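Local atomic coordinates of SusD superfamily protein (Parabacteroides distasonis, PDB entry 3OTN), a protein that probably binds carbohydrate or a related nutrient at the outer membrane. Residues Ala91-Phe103 / Asn112-Leu124. Sequence-based numbering, arbitrary orientation. Where two conformers were deposited one is given.
Sequences ANCNLALQKLGEF and NGYMAEVKFMRAL. With ACT (acetate ion), chain F; EDO (1,2-ethanediol), chain R.
The Val-118 side chain fills a hole formed by Cys-93, Ala-96, Leu-97 and Leu-100. CG1 faces the first three, and CG2 faces Leu-100 CD1. CG1 stands anti to the backbone N (chi1 178°), which aims it at the facing helix. Val-118 CG1 lies 3.4 Å from Leu-97 CG, a tight fit for two carbons. Val-118 CG1 also rests on the backbone, 3.3 Å from Cys-93 O. Leu-97 returns the knob, sitting among Met-115, Val-118, Lys-119 and Arg-122. Its two methyls divide the work: CD2 turns to the Met-115 backbone and CB, while CD1 reaches the arginine. Toward the end of helix 79-100, Leu-100 slides past selenomethionine Met-115 in the conformer given. Two turns earlier in the helix, Cys-93 SG lies 3.8 Å from Met-121 CB.

The polar edge is built on Arg-122. Leu-97 CD1 covers one guanidinium face, off-centre toward the rim. Arg-122 NH1 donates to Asn-94 OD1 at 2.8 Å, and the oxygen lies almost in the guanidinium plane. The amide plane is turned 56° from that plane. NH1 also donates to O2 of a 1,2-ethanediol, whose O1 donates to Asn-94 O. NE pairs with Asp-167 of helix 156-172, so the guanidinium is held from several directions. Lys-119 NZ makes a salt bridge with Glu-170 of the same helix and a weak hydrogen bond to an acetate. Both small molecules probably come from the crystallisation liquor.

Segments 91-100 and 112-124 run nearly antiparallel, at 154°, and their axes approach to 9.3 Å. Mutual knobs-into-holes packing and a short connection make this a helical hairpin, as expected in the helical part of a SusD-family protein.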
ATOM      1  N   ALA A  91       0.116  19.342  -5.650  1.00 19.78           N
ATOM      2  CA  ALA A  91      -0.119  20.605  -6.424  1.00 20.46           C
ATOM      3  C   ALA A  91      -1.542  20.641  -6.948  1.00 18.19           C
ATOM      4  O   ALA A  91      -2.197  21.693  -6.890  1.00 18.77           O
ATOM      5  CB  ALA A  91       0.894  20.811  -7.590  1.00 18.65           C
ATOM      6  N   ASN A  92      -2.037  19.500  -7.434  1.00 19.14           N
ATOM      7  CA  ASN A  92      -3.445  19.405  -7.854  1.00 21.66           C
ATOM      8  C   ASN A  92      -4.382  19.699  -6.703  1.00 19.62           C
ATOM      9  O   ASN A  92      -5.336  20.441  -6.873  1.00 19.36           O
ATOM     10  CB  ASN A  92      -3.818  18.019  -8.458  1.00 20.45           C
ATOM     11  CG  ASN A  92      -3.219  17.784  -9.839  1.00 23.61           C
ATOM     12  OD1 ASN A  92      -3.104  18.704 -10.641  1.00 29.40           O
ATOM     13  ND2 ASN A  92      -2.862  16.542 -10.125  1.00 17.67           N
ATOM     14  N   CYS A  93      -4.099  19.129  -5.535  1.00 20.39           N
ATOM     15  CA  CYS A  93      -4.919  19.357  -4.360  1.00 17.56           C
ATOM     16  C   CYS A  93      -4.921  20.796  -3.888  1.00 18.50           C
ATOM     17  O   CYS A  93      -5.991  21.315  -3.493  1.00 16.67           O
ATOM     18  CB  CYS A  93      -4.505  18.469  -3.186  1.00 19.54           C
ATOM     19  SG  CYS A  93      -4.652  16.673  -3.430  1.00 20.82           S
ATOM     20  N   ASN A  94      -3.743  21.429  -3.846  1.00 18.79           N
ATOM     21  CA  ASN A  94      -3.646  22.811  -3.373  1.00 20.34           C
ATOM     22  C   ASN A  94      -4.443  23.747  -4.252  1.00 21.01           C
ATOM     23  O   ASN A  94      -5.151  24.618  -3.762  1.00 21.24           O
ATOM     24  CB  ASN A  94      -2.184  23.274  -3.250  1.00 20.34           C
ATOM     25  CG  ASN A  94      -1.421  22.526  -2.144  1.00 20.18           C
ATOM     26  OD1 ASN A  94      -2.034  22.017  -1.222  1.00 20.57           O
ATOM     27  ND2 ASN A  94      -0.082  22.436  -2.260  1.00 18.89           N
ATOM     28  N   LEU A  95      -4.362  23.543  -5.560  1.00 21.16           N
ATOM     29  CA  LEU A  95      -5.092  24.376  -6.508  1.00 21.34           C
ATOM     30  C   LEU A  95      -6.604  24.104  -6.443  1.00 21.26           C
ATOM     31  O   LEU A  95      -7.428  25.039  -6.477  1.00 19.16           O
ATOM     32  CB  LEU A  95      -4.530  24.128  -7.923  1.00 25.78           C
ATOM     33  CG  LEU A  95      -5.037  24.947  -9.114  1.00 39.06           C
ATOM     34  CD1 LEU A  95      -5.089  26.436  -8.775  1.00 36.63           C
ATOM     35  CD2 LEU A  95      -4.152  24.678 -10.342  1.00 46.67           C
ATOM     36  N   ALA A  96      -6.965  22.822  -6.358  1.00 18.99           N
ATOM     37  CA  ALA A  96      -8.351  22.395  -6.174  1.00 19.58           C
ATOM     38  C   ALA A  96      -8.993  23.042  -4.928  1.00 21.86           C
ATOM     39  O   ALA A  96     -10.113  23.578  -5.005  1.00 21.40           O
ATOM     40  CB  ALA A  96      -8.411  20.828  -6.069  1.00 18.58           C
ATOM     41  N   LEU A  97      -8.281  23.025  -3.797  1.00 21.51           N
ATOM     42  CA  LEU A  97      -8.799  23.617  -2.566  1.00 21.25           C
ATOM     43  C   LEU A  97      -8.929  25.134  -2.676  1.00 23.28           C
ATOM     44  O   LEU A  97      -9.887  25.704  -2.150  1.00 22.98           O
ATOM     45  CB  LEU A  97      -7.975  23.217  -1.347  1.00 21.54           C
ATOM     46  CG  LEU A  97      -8.082  21.749  -0.896  1.00 20.94           C
ATOM     47  CD1 LEU A  97      -6.975  21.340   0.116  1.00 20.48           C
ATOM     48  CD2 LEU A  97      -9.477  21.455  -0.397  1.00 20.49           C
ATOM     49  N   GLN A  98      -7.991  25.790  -3.354  1.00 22.47           N
ATOM     50  CA  GLN A  98      -8.081  27.251  -3.541  1.00 24.92           C
ATOM     51  C   GLN A  98      -9.301  27.584  -4.386  1.00 24.81           C
ATOM     52  O   GLN A  98     -10.105  28.418  -3.999  1.00 26.33           O
ATOM     53  CB  GLN A  98      -6.845  27.814  -4.218  1.00 25.24           C
ATOM     54  CG  GLN A  98      -6.876  29.339  -4.381  1.00 25.95           C
ATOM     55  CD  GLN A  98      -5.856  29.870  -5.372  1.00 39.65           C
ATOM     56  OE1 GLN A  98      -5.905  29.562  -6.568  1.00 50.65           O
ATOM     57  NE2 GLN A  98      -4.963  30.717  -4.892  1.00 34.54           N
ATOM     58  N   LYS A  99      -9.480  26.872  -5.502  1.00 23.23           N
ATOM     59  CA  LYS A  99     -10.610  27.152  -6.392  1.00 23.21           C
ATOM     60  C   LYS A  99     -11.968  26.748  -5.796  1.00 23.61           C
ATOM     61  O   LYS A  99     -12.956  27.504  -5.913  1.00 25.30           O
ATOM     62  CB  LYS A  99     -10.395  26.578  -7.792  1.00 23.70           C
ATOM     63  CG  LYS A  99      -9.156  27.154  -8.568  1.00 31.07           C
ATOM     64  CD  LYS A  99      -9.338  28.640  -8.861  1.00 43.89           C
ATOM     65  CE  LYS A  99      -8.318  29.206  -9.873  1.00 47.90           C
ATOM     66  NZ  LYS A  99      -8.150  30.664  -9.581  1.00 51.38           N
ATOM     67  N   LEU A 100     -12.029  25.602  -5.124  1.00 20.98           N
ATOM     68  CA  LEU A 100     -13.278  25.180  -4.446  1.00 24.09           C
ATOM     69  C   LEU A 100     -13.795  26.203  -3.420  1.00 28.31           C
ATOM     70  O   LEU A 100     -15.012  26.367  -3.263  1.00 30.91           O
ATOM     71  CB  LEU A 100     -13.149  23.792  -3.816  1.00 19.66           C
ATOM     72  CG  LEU A 100     -13.132  22.653  -4.855  1.00 19.51           C
ATOM     73  CD1 LEU A 100     -12.604  21.342  -4.237  1.00 17.35           C
ATOM     74  CD2 LEU A 100     -14.524  22.442  -5.490  1.00 16.60           C
ATOM     75  N   GLY A 101     -12.874  26.891  -2.738  1.00 31.66           N
ATOM     76  CA  GLY A 101     -13.214  27.933  -1.774  1.00 34.20           C
ATOM     77  C   GLY A 101     -13.771  29.203  -2.381  1.00 36.75           C
ATOM     78  O   GLY A 101     -14.319  30.018  -1.663  1.00 42.08           O
ATOM     79  N   GLU A 102     -13.628  29.376  -3.691  1.00 39.04           N
ATOM     80  CA  GLU A 102     -14.131  30.542  -4.411  1.00 41.33           C
ATOM     81  C   GLU A 102     -15.518  30.340  -5.009  1.00 43.40           C
ATOM     82  O   GLU A 102     -16.055  31.276  -5.601  1.00 47.33           O
ATOM     83  CB  GLU A 102     -13.159  30.908  -5.538  1.00 40.85           C
ATOM     84  CG  GLU A 102     -11.761  31.277  -5.039  1.00 44.00           C
ATOM     85  CD  GLU A 102     -10.751  31.464  -6.168  1.00 47.76           C
ATOM     86  OE1 GLU A 102     -11.102  31.168  -7.328  1.00 50.20           O
ATOM     87  OE2 GLU A 102      -9.610  31.920  -5.895  1.00 52.73           O
ATOM     88  N   PHE A 103     -16.088  29.134  -4.892  1.00 42.91           N
ATOM     89  CA  PHE A 103     -17.480  28.879  -5.316  1.00 45.27           C
ATOM     90  C   PHE A 103     -18.429  29.495  -4.290  1.00 48.29           C
ATOM     91  O   PHE A 103     -18.364  29.141  -3.110  1.00 51.49           O
ATOM     92  CB  PHE A 103     -17.758  27.370  -5.411  1.00 43.41           C
ATOM     93  CG  PHE A 103     -17.246  26.747  -6.659  1.00 36.89           C
ATOM     94  CD1 PHE A 103     -15.916  26.420  -6.779  1.00 25.77           C
ATOM     95  CD2 PHE A 103     -18.081  26.501  -7.732  1.00 37.79           C
ATOM     96  CE1 PHE A 103     -15.424  25.841  -7.941  1.00 29.86           C
ATOM     97  CE2 PHE A 103     -17.583  25.934  -8.904  1.00 33.90           C
ATOM     98  CZ  PHE A 103     -16.247  25.606  -9.002  1.00 28.58           C
ATOM     99  N   ASN A 112     -18.623  21.270   0.412  1.00 26.02           N
ATOM    100  CA  ASN A 112     -17.985  20.714   1.624  1.00 23.75           C
ATOM    101  C   ASN A 112     -17.486  19.269   1.419  1.00 22.22           C
ATOM    102  O   ASN A 112     -16.361  18.925   1.799  1.00 20.10           O
ATOM    103  CB  ASN A 112     -18.990  20.780   2.792  1.00 26.52           C
ATOM    104  CG  ASN A 112     -18.440  20.206   4.104  1.00 34.18           C
ATOM    105  OD1 ASN A 112     -18.423  18.988   4.317  1.00 34.97           O
ATOM    106  ND2 ASN A 112     -18.041  21.096   5.009  1.00 35.96           N
ATOM    107  N   GLY A 113     -18.313  18.435   0.796  1.00 19.70           N
ATOM    108  CA  GLY A 113     -17.930  17.049   0.466  1.00 21.63           C
ATOM    109  C   GLY A 113     -16.741  16.977  -0.443  1.00 20.28           C
ATOM    110  O   GLY A 113     -15.780  16.235  -0.191  1.00 18.80           O
ATOM    111  N   TYR A 114     -16.792  17.794  -1.488  1.00 20.33           N
ATOM    112  CA  TYR A 114     -15.738  17.837  -2.460  1.00 20.00           C
ATOM    113  C   TYR A 114     -14.406  18.240  -1.829  1.00 19.04           C
ATOM    114  O   TYR A 114     -13.393  17.636  -2.114  1.00 18.66           O
ATOM    115  CB  TYR A 114     -16.103  18.797  -3.590  1.00 21.09           C
ATOM    116  CG  TYR A 114     -17.155  18.323  -4.578  1.00 20.36           C
ATOM    117  CD1 TYR A 114     -17.478  16.968  -4.744  1.00 22.54           C
ATOM    118  CD2 TYR A 114     -17.789  19.251  -5.413  1.00 23.84           C
ATOM    119  CE1 TYR A 114     -18.438  16.558  -5.674  1.00 23.82           C
ATOM    120  CE2 TYR A 114     -18.756  18.849  -6.355  1.00 20.82           C
ATOM    121  CZ  TYR A 114     -19.047  17.501  -6.493  1.00 23.65           C
ATOM    122  OH  TYR A 114     -19.980  17.110  -7.415  1.00 20.44           O
HETATM  123  N   MSE A 115     -14.431  19.250  -0.957  1.00 19.05           N
HETATM  124  CA  MSE A 115     -13.214  19.719  -0.324  0.50 18.97           C
HETATM  125  C   MSE A 115     -12.689  18.651   0.641  1.00 18.87           C
HETATM  126  O   MSE A 115     -11.470  18.482   0.764  1.00 18.34           O
HETATM  127  CB  MSE A 115     -13.427  21.087   0.344  0.50 19.65           C
HETATM  128  CG  MSE A 115     -13.664  22.229  -0.666  0.50 21.06           C
HETATM  129 SE   MSE A 115     -14.032  23.997   0.169  0.38 25.94          SE
HETATM  130  CE  MSE A 115     -15.495  23.453   1.310  0.50 27.35           C
ATOM    131  N   ALA A 116     -13.594  17.903   1.279  1.00 18.39           N
ATOM    132  CA  ALA A 116     -13.195  16.760   2.119  1.00 20.08           C
ATOM    133  C   ALA A 116     -12.441  15.693   1.308  1.00 18.53           C
ATOM    134  O   ALA A 116     -11.494  15.068   1.797  1.00 16.74           O
ATOM    135  CB  ALA A 116     -14.428  16.144   2.841  1.00 19.28           C
ATOM    136  N   GLU A 117     -12.868  15.452   0.078  1.00 19.29           N
ATOM    137  CA  GLU A 117     -12.207  14.439  -0.763  1.00 18.13           C
ATOM    138  C   GLU A 117     -10.749  14.890  -1.048  1.00 15.67           C
ATOM    139  O   GLU A 117      -9.821  14.093  -1.032  1.00 16.83           O
ATOM    140  CB  GLU A 117     -12.967  14.232  -2.082  1.00 17.36           C
ATOM    141  CG  GLU A 117     -14.388  13.666  -1.935  1.00 19.23           C
ATOM    142  CD  GLU A 117     -15.127  13.507  -3.258  1.00 22.69           C
ATOM    143  OE1 GLU A 117     -14.530  13.056  -4.256  1.00 21.11           O
ATOM    144  OE2 GLU A 117     -16.321  13.839  -3.299  1.00 22.70           O
ATOM    145  N   VAL A 118     -10.593  16.164  -1.349  1.00 15.40           N
ATOM    146  CA  VAL A 118      -9.314  16.771  -1.703  1.00 17.34           C
ATOM    147  C   VAL A 118      -8.423  16.823  -0.483  1.00 17.14           C
ATOM    148  O   VAL A 118      -7.233  16.532  -0.592  1.00 19.21           O
ATOM    149  CB  VAL A 118      -9.506  18.164  -2.383  1.00 18.35           C
ATOM    150  CG1 VAL A 118      -8.108  18.844  -2.733  1.00 16.40           C
ATOM    151  CG2 VAL A 118     -10.389  17.991  -3.647  1.00 15.17           C
ATOM    152  N   LYS A 119      -8.972  17.160   0.684  1.00 17.15           N
ATOM    153  CA  LYS A 119      -8.134  17.178   1.883  1.00 18.11           C
ATOM    154  C   LYS A 119      -7.682  15.766   2.236  1.00 16.21           C
ATOM    155  O   LYS A 119      -6.532  15.579   2.645  1.00 19.41           O
ATOM    156  CB  LYS A 119      -8.832  17.825   3.067  1.00 18.68           C
ATOM    157  CG  LYS A 119      -8.953  19.327   2.952  1.00 23.09           C
ATOM    158  CD  LYS A 119      -9.869  19.837   4.056  1.00 26.90           C
ATOM    159  CE  LYS A 119     -10.165  21.333   3.912  1.00 30.96           C
ATOM    160  NZ  LYS A 119     -10.952  21.809   5.093  1.00 25.27           N
ATOM    161  N   PHE A 120      -8.579  14.780   2.098  1.00 16.52           N
ATOM    162  CA  PHE A 120      -8.192  13.376   2.261  1.00 14.91           C
ATOM    163  C   PHE A 120      -6.997  13.065   1.362  1.00 17.33           C
ATOM    164  O   PHE A 120      -6.021  12.472   1.827  1.00 18.95           O
ATOM    165  CB  PHE A 120      -9.350  12.409   1.964  1.00 15.38           C
ATOM    166  CG  PHE A 120      -8.915  10.974   1.742  1.00 17.46           C
ATOM    167  CD1 PHE A 120      -8.835  10.069   2.813  1.00 14.61           C
ATOM    168  CD2 PHE A 120      -8.598  10.529   0.475  1.00 19.09           C
ATOM    169  CE1 PHE A 120      -8.436   8.745   2.609  1.00 20.29           C
ATOM    170  CE2 PHE A 120      -8.163   9.214   0.264  1.00 13.85           C
ATOM    171  CZ  PHE A 120      -8.110   8.313   1.339  1.00 18.94           C
HETATM  172  N   MSE A 121      -7.062  13.497   0.092  1.00 16.79           N
HETATM  173  CA  MSE A 121      -6.039  13.119  -0.873  1.00 17.29           C
HETATM  174  C   MSE A 121      -4.680  13.748  -0.553  1.00 17.71           C
HETATM  175  O   MSE A 121      -3.630  13.123  -0.746  1.00 19.15           O
HETATM  176  CB  MSE A 121      -6.458  13.491  -2.318  1.00 14.68           C
HETATM  177  CG  MSE A 121      -6.020  12.452  -3.334  1.00 15.02           C
HETATM  178 SE   MSE A 121      -6.978  10.807  -3.196  0.75 14.91          SE
HETATM  179  CE  MSE A 121      -8.561  11.512  -4.019  1.00 15.70           C
ATOM    180  N   ARG A 122      -4.710  15.001  -0.121  1.00 18.54           N
ATOM    181  CA  ARG A 122      -3.499  15.695   0.214  1.00 16.13           C
ATOM    182  C   ARG A 122      -2.829  14.976   1.378  1.00 15.64           C
ATOM    183  O   ARG A 122      -1.630  14.745   1.350  1.00 16.73           O
ATOM    184  CB  ARG A 122      -3.779  17.170   0.515  1.00 18.03           C
ATOM    185  CG  ARG A 122      -2.513  17.888   0.886  1.00 17.72           C
ATOM    186  CD  ARG A 122      -2.646  19.356   0.879  1.00 22.22           C
ATOM    187  NE  ARG A 122      -3.503  19.849   1.938  1.00 18.28           N
ATOM    188  CZ  ARG A 122      -3.912  21.104   2.029  1.00 21.47           C
ATOM    189  NH1 ARG A 122      -3.529  22.015   1.128  1.00 24.83           N
ATOM    190  NH2 ARG A 122      -4.722  21.453   3.024  1.00 19.39           N
ATOM    191  N   ALA A 123      -3.612  14.634   2.402  1.00 16.29           N
ATOM    192  CA  ALA A 123      -3.126  13.861   3.518  1.00 16.23           C
ATOM    193  C   ALA A 123      -2.526  12.537   3.070  1.00 16.07           C
ATOM    194  O   ALA A 123      -1.494  12.135   3.599  1.00 17.20           O
ATOM    195  CB  ALA A 123      -4.224  13.619   4.576  1.00 16.83           C
ATOM    196  N   LEU A 124      -3.183  11.865   2.133  1.00 15.78           N
ATOM    197  CA  LEU A 124      -2.738  10.577   1.611  1.00 16.99           C
ATOM    198  C   LEU A 124      -1.360  10.678   0.920  1.00 16.25           C
ATOM    199  O   LEU A 124      -0.434   9.904   1.221  1.00 14.57           O
ATOM    200  CB  LEU A 124      -3.794   9.980   0.653  1.00 19.01           C
ATOM    201  CG  LEU A 124      -3.518   8.572   0.064  1.00 19.35           C
ATOM    202  CD1 LEU A 124      -3.504   7.504   1.156  1.00 16.44           C
ATOM    203  CD2 LEU A 124      -4.456   8.243  -1.068  1.00 14.56           C
TER
HETATM  204  C   ACT F 604     -13.964  20.770   4.581  1.00 51.54           C
HETATM  205  O   ACT F 604     -13.368  20.298   5.590  1.00 52.50           O
HETATM  206  OXT ACT F 604     -14.734  19.955   4.029  1.00 49.62           O
HETATM  207  CH3 ACT F 604     -13.767  22.183   4.070  1.00 46.46           C
HETATM  208  C1  EDO R 631      -4.792  25.414  -0.649  1.00 38.42           C
HETATM  209  O1  EDO R 631      -4.484  26.540  -1.459  1.00 47.95           O
HETATM  210  C2  EDO R 631      -4.775  25.825   0.815  1.00 51.20           C
HETATM  211  O2  EDO R 631      -4.428  24.705   1.637  1.00 49.22           O